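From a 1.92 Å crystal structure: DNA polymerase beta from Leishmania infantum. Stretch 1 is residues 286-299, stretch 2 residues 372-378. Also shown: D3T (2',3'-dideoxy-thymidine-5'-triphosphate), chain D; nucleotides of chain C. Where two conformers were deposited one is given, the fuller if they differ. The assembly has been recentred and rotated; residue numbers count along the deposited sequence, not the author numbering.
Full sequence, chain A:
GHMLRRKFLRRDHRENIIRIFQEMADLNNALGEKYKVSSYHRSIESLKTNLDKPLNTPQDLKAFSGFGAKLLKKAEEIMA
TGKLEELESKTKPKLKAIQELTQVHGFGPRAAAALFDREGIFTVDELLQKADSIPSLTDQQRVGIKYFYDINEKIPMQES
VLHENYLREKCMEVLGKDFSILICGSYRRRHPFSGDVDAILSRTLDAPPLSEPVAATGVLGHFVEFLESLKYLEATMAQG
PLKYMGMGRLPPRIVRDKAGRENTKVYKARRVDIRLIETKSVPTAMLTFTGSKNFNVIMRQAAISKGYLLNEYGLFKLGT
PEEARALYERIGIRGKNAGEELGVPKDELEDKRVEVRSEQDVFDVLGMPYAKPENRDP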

# COMPACT_ATOMS: atom_id res chain seq x y z
N MET A 286 -10.65 -1.16 -3.32
CA MET A 286 -11.11 -1.13 -1.93
C MET A 286 -11.04 -2.53 -1.32
O MET A 286 -10.61 -2.68 -0.17
N LEU A 287 -11.43 -3.55 -2.08
CA LEU A 287 -11.32 -4.92 -1.58
C LEU A 287 -9.87 -5.30 -1.31
O LEU A 287 -9.54 -5.81 -0.24
N THR A 288 -9.01 -5.06 -2.29
CA THR A 288 -7.60 -5.45 -2.18
C THR A 288 -6.91 -4.75 -1.02
O THR A 288 -6.23 -5.39 -0.20
N PHE A 289 -7.05 -3.43 -0.95
CA PHE A 289 -6.26 -2.69 0.04
C PHE A 289 -6.86 -2.69 1.44
O PHE A 289 -6.20 -2.31 2.40
N THR A 290 -8.10 -3.17 1.56
CA THR A 290 -8.70 -3.43 2.87
C THR A 290 -8.23 -4.79 3.44
O THR A 290 -7.99 -4.91 4.64
N GLY A 291 -8.09 -5.80 2.59
CA GLY A 291 -7.61 -7.09 3.07
C GLY A 291 -8.62 -7.76 4.01
O GLY A 291 -9.83 -7.53 3.86
N SER A 292 -8.16 -8.56 4.98
CA SER A 292 -6.76 -8.84 5.27
C SER A 292 -6.05 -9.55 4.14
O SER A 292 -6.65 -9.94 3.14
N LYS A 293 -4.74 -9.75 4.31
CA LYS A 293 -3.96 -10.55 3.37
C LYS A 293 -4.57 -11.94 3.12
O LYS A 293 -4.73 -12.36 1.97
N ASN A 294 -4.90 -12.66 4.20
CA ASN A 294 -5.44 -14.01 4.04
C ASN A 294 -6.80 -13.98 3.35
O ASN A 294 -7.14 -14.87 2.56
N PHE A 295 -7.60 -12.97 3.67
CA PHE A 295 -8.89 -12.79 3.00
C PHE A 295 -8.74 -12.63 1.48
O PHE A 295 -9.48 -13.25 0.71
N ASN A 296 -7.78 -11.81 1.05
CA ASN A 296 -7.52 -11.60 -0.38
C ASN A 296 -7.11 -12.90 -1.07
O ASN A 296 -7.52 -13.17 -2.19
N VAL A 297 -6.26 -13.68 -0.41
CA VAL A 297 -5.84 -14.95 -1.00
C VAL A 297 -7.02 -15.91 -1.18
O VAL A 297 -7.18 -16.53 -2.23
N ILE A 298 -7.86 -16.02 -0.15
CA ILE A 298 -9.08 -16.85 -0.22
C ILE A 298 -10.03 -16.39 -1.33
O ILE A 298 -10.55 -17.21 -2.10
N MET A 299 -10.27 -15.09 -1.43
CA MET A 299 -11.16 -14.56 -2.47
C MET A 299 -10.56 -14.75 -3.88
O MET A 299 -11.28 -15.05 -4.84
N LYS A 372 -18.68 -7.88 6.01
CA LYS A 372 -18.29 -6.50 6.33
C LYS A 372 -16.77 -6.44 6.52
O LYS A 372 -16.17 -7.43 6.89
N PRO A 373 -16.15 -5.27 6.26
CA PRO A 373 -14.70 -5.14 6.49
C PRO A 373 -14.21 -5.66 7.84
O PRO A 373 -13.17 -6.33 7.91
N GLU A 374 -14.94 -5.38 8.91
CA GLU A 374 -14.53 -5.82 10.25
C GLU A 374 -14.59 -7.33 10.43
O GLU A 374 -14.11 -7.86 11.43
N ASN A 375 -15.20 -8.03 9.48
CA ASN A 375 -15.23 -9.49 9.51
C ASN A 375 -14.34 -10.13 8.44
O ASN A 375 -14.56 -11.26 8.01
N ARG A 376 -13.31 -9.40 8.01
CA ARG A 376 -12.40 -9.93 7.01
C ARG A 376 -11.03 -10.26 7.61
O ARG A 376 -10.00 -9.84 7.08
N ASP A 377 -11.02 -11.03 8.70
CA ASP A 377 -9.77 -11.47 9.32
C ASP A 377 -9.70 -12.99 9.49
O ASP A 377 -9.58 -13.49 10.61
N PRO A 378 -9.76 -13.74 8.38
CA PRO A 378 -9.73 -15.21 8.47
C PRO A 378 -8.37 -15.76 8.89
O PRO A 378 -7.33 -15.11 8.78
OXT PRO A 378 -8.28 -16.90 9.36

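A cis peptide bond between Gly-291 and Ser-292 lies at the break between the two helices of the first stretch, and the C-terminal tail docks there. Gly-291 leaves the first helix with positive phi; a CB here would clash with C2' of the bound D3T. Ser-292 (chi1 p) points toward the tail and caps the second helix, its OG accepting from Phe-295 N at 3.2 Å, while Ser-292 N donates a nearly straight hydrogen bond to Arg-376 O (3.1 Å).

Arg-376 supplies the largest share of the tail's buried surface. With chi1 m, then chi2 and chi3 t, its extended chain runs from beside the Phe-295 ring toward the side chains of Leu-287 and Thr-290. Arg-376 CD sits over one face of the Phe-295 ring, 3.8 Å from its centroid, a CH-pi contact; Phe-295 has chi1 t and chi2 88°. Farther out, Leu-287 (m, t) lays CD2 over one face of the guanidinium, 3.7 Å from Arg-376 NH1, and Thr-290 (m) brings CG2 to 4.2 Å from Pro-373 CB. Thr-290 OG1 turns back to Met-286 O (2.7 Å), leaving the methyl for the tail. Water 1 bridges two backbone carbonyls and the guanidinium, donating to Leu-287 O (2.8 Å) and Gly-291 O (2.6 Å) and accepting from Arg-376 NH1 (2.9 Å).

The terminal Pro-378 ring, C-gamma endo, packs on the second helix: Pro-378 CD lies 3.8 Å from Phe-295 CB, and Pro-378 CG lies 3.9 Å from Ile-298 CD1 (m, t) and 4.1 Å from Asn-294 CB (m). Water 2 donates to Pro-378 O (2.6 Å) and hydrogen-bonds Ser-292 OG (2.8 Å).

Lys-293 points away from the tail, its CE 3.5 Å from D3T O4. Asn-296 (m) places ND2 between Thr-288 O (2.8 Å) and D3T O2 (3.1 Å), donating to both and tying the helices to the nucleotide.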

# COMPACT_ATOMS: atom_id res chain seq x y z
CB MET A 286 -12.53 -0.55 -1.83
CG MET A 286 -12.57 0.96 -2.03
SD MET A 286 -14.25 1.60 -2.10
CE MET A 286 -14.80 1.24 -0.43
CB LEU A 287 -11.90 -5.93 -2.58
CG LEU A 287 -13.38 -6.25 -2.54
CD1 LEU A 287 -13.77 -7.04 -3.80
CD2 LEU A 287 -13.73 -7.03 -1.26
CB THR A 288 -6.81 -5.15 -3.48
OG1 THR A 288 -7.26 -6.01 -4.53
CG2 THR A 288 -5.31 -5.36 -3.27
CB PHE A 289 -5.89 -1.29 -0.47
CG PHE A 289 -5.08 -1.33 -1.74
CD1 PHE A 289 -3.85 -1.96 -1.76
CD2 PHE A 289 -5.58 -0.80 -2.92
CE1 PHE A 289 -3.10 -2.04 -2.93
CE2 PHE A 289 -4.84 -0.87 -4.09
CZ PHE A 289 -3.60 -1.50 -4.09
CB THR A 290 -10.25 -3.34 2.82
OG1 THR A 290 -10.64 -2.02 2.43
CG2 THR A 290 -10.88 -3.65 4.20
CB SER A 292 -6.68 -9.74 6.51
OG SER A 292 -7.14 -11.05 6.17
CB LYS A 293 -2.51 -10.71 3.86
CG LYS A 293 -1.69 -11.71 3.06
CD LYS A 293 -0.40 -12.06 3.79
CE LYS A 293 0.51 -12.92 2.94
NZ LYS A 293 -0.12 -14.22 2.57
CB ASN A 294 -5.57 -14.75 5.39
CG ASN A 294 -4.22 -15.11 6.01
OD1 ASN A 294 -3.17 -15.15 5.18
ND2 ASN A 294 -4.12 -15.33 7.21
CB PHE A 295 -9.66 -11.61 3.61
CG PHE A 295 -10.92 -11.24 2.87
CD1 PHE A 295 -12.13 -11.86 3.18
CD2 PHE A 295 -10.90 -10.27 1.88
CE1 PHE A 295 -13.30 -11.51 2.50
CE2 PHE A 295 -12.06 -9.93 1.20
CZ PHE A 295 -13.26 -10.56 1.51
CB ASN A 296 -6.42 -10.55 -0.63
CG ASN A 296 -6.85 -9.13 -0.27
OD1 ASN A 296 -8.03 -8.85 -0.03
ND2 ASN A 296 -5.89 -8.21 -0.26
CB VAL A 297 -4.71 -15.62 -0.17
CG1 VAL A 297 -4.46 -17.04 -0.66
CG2 VAL A 297 -3.44 -14.78 -0.26
CB ILE A 298 -9.82 -16.87 1.15
CG1 ILE A 298 -9.01 -17.67 2.18
CG2 ILE A 298 -11.22 -17.45 1.01
CD1 ILE A 298 -9.43 -17.43 3.61
CB MET A 299 -11.53 -13.09 -2.21
CG MET A 299 -12.50 -12.49 -3.23
SD MET A 299 -13.12 -10.84 -2.80
CE MET A 299 -14.73 -11.22 -2.11
CB LYS A 372 -18.97 -6.02 7.61
CG LYS A 372 -20.49 -5.91 7.54
CD LYS A 372 -21.06 -5.72 8.94
CE LYS A 372 -22.56 -5.45 8.91
NZ LYS A 372 -22.88 -4.11 8.32
CB PRO A 373 -14.48 -3.62 6.40
CG PRO A 373 -15.52 -3.19 5.38
CD PRO A 373 -16.75 -4.03 5.74
CB GLU A 374 -15.39 -5.14 11.32
CG GLU A 374 -16.87 -5.44 11.15
CD GLU A 374 -17.74 -4.47 11.93
OE1 GLU A 374 -18.41 -3.63 11.29
OE2 GLU A 374 -17.74 -4.55 13.17
CB ASN A 375 -16.68 -10.00 9.38
CG ASN A 375 -17.56 -9.53 10.52
OD1 ASN A 375 -18.67 -9.02 10.32
ND2 ASN A 375 -17.07 -9.69 11.75
CB ARG A 376 -12.26 -8.96 5.82
CG ARG A 376 -13.57 -8.76 5.04
CD ARG A 376 -13.44 -7.76 3.87
NE ARG A 376 -14.75 -7.22 3.50
CZ ARG A 376 -14.93 -6.18 2.69
NH1 ARG A 376 -13.88 -5.55 2.16
NH2 ARG A 376 -16.17 -5.74 2.43
CB ASP A 377 -9.56 -10.76 10.67
CG ASP A 377 -9.04 -9.34 10.52
OD1 ASP A 377 -7.85 -9.16 10.19
OD2 ASP A 377 -9.82 -8.39 10.72
CB PRO A 378 -10.07 -15.65 7.05
CG PRO A 378 -9.58 -14.55 6.19
CD PRO A 378 -9.86 -13.29 6.98
PA D3T D . -0.87 -4.29 5.44
O1A D3T D . -0.69 -2.82 5.59
O2A D3T D . 0.41 -5.05 5.25
O5' D3T D . -1.29 -4.21 3.70
C5' D3T D . -2.41 -3.53 3.44
C4' D3T D . -3.37 -4.34 2.48
O4' D3T D . -2.64 -4.89 1.38
C1' D3T D . -3.15 -6.13 1.04
N1 D3T D . -2.05 -7.14 1.02
C6 D3T D . -1.09 -7.11 2.02
C2 D3T D . -2.02 -8.17 0.00
O2 D3T D . -2.86 -8.21 -0.87
N3 D3T D . -0.97 -9.12 0.06
C4 D3T D . -0.08 -9.02 1.05
O4 D3T D . 0.91 -9.94 1.07
C5 D3T D . -0.06 -8.04 2.08
C5M D3T D . 0.99 -8.06 3.11
C2' D3T D . -4.21 -6.55 2.09
C3' D3T D . -3.98 -5.56 3.21
O3A D3T D . -2.13 -5.04 5.91
PB D3T D . -3.11 -4.46 7.23
O1B D3T D . -3.42 -3.09 6.74
O2B D3T D . -4.20 -5.48 7.03
O3B D3T D . -2.47 -4.52 8.62
PG D3T D . -1.46 -3.47 9.52
O1G D3T D . -1.18 -2.28 8.66
O2G D3T D . -0.24 -4.34 9.76
O3G D3T D . -2.29 -3.12 10.74
OP3 DA C 1 -2.40 -20.50 -5.19
P DA C 1 -1.86 -19.45 -4.29
OP1 DA C 1 -0.44 -19.25 -4.63
OP2 DA C 1 -2.26 -19.81 -2.92
O5' DA C 1 -2.59 -18.07 -4.63
C5' DA C 1 -3.98 -17.98 -4.81
C4' DA C 1 -4.28 -16.64 -5.48
O4' DA C 1 -3.91 -15.58 -4.57
C3' DA C 1 -3.51 -16.38 -6.78
O3' DA C 1 -4.41 -15.69 -7.64
C2' DA C 1 -2.33 -15.53 -6.31
C1' DA C 1 -2.91 -14.74 -5.13
N9 DA C 1 -1.96 -14.41 -4.06
C8 DA C 1 -1.00 -15.24 -3.55
N7 DA C 1 -0.28 -14.71 -2.59
C5 DA C 1 -0.81 -13.44 -2.44
C6 DA C 1 -0.47 -12.38 -1.57
N6 DA C 1 0.52 -12.46 -0.66
N1 DA C 1 -1.18 -11.24 -1.66
C2 DA C 1 -2.16 -11.17 -2.59
N3 DA C 1 -2.57 -12.10 -3.46
C4 DA C 1 -1.85 -13.23 -3.34
O HOH W 1 -11.23 -6.61 1.82
O HOH W 2 -6.68 -12.62 8.45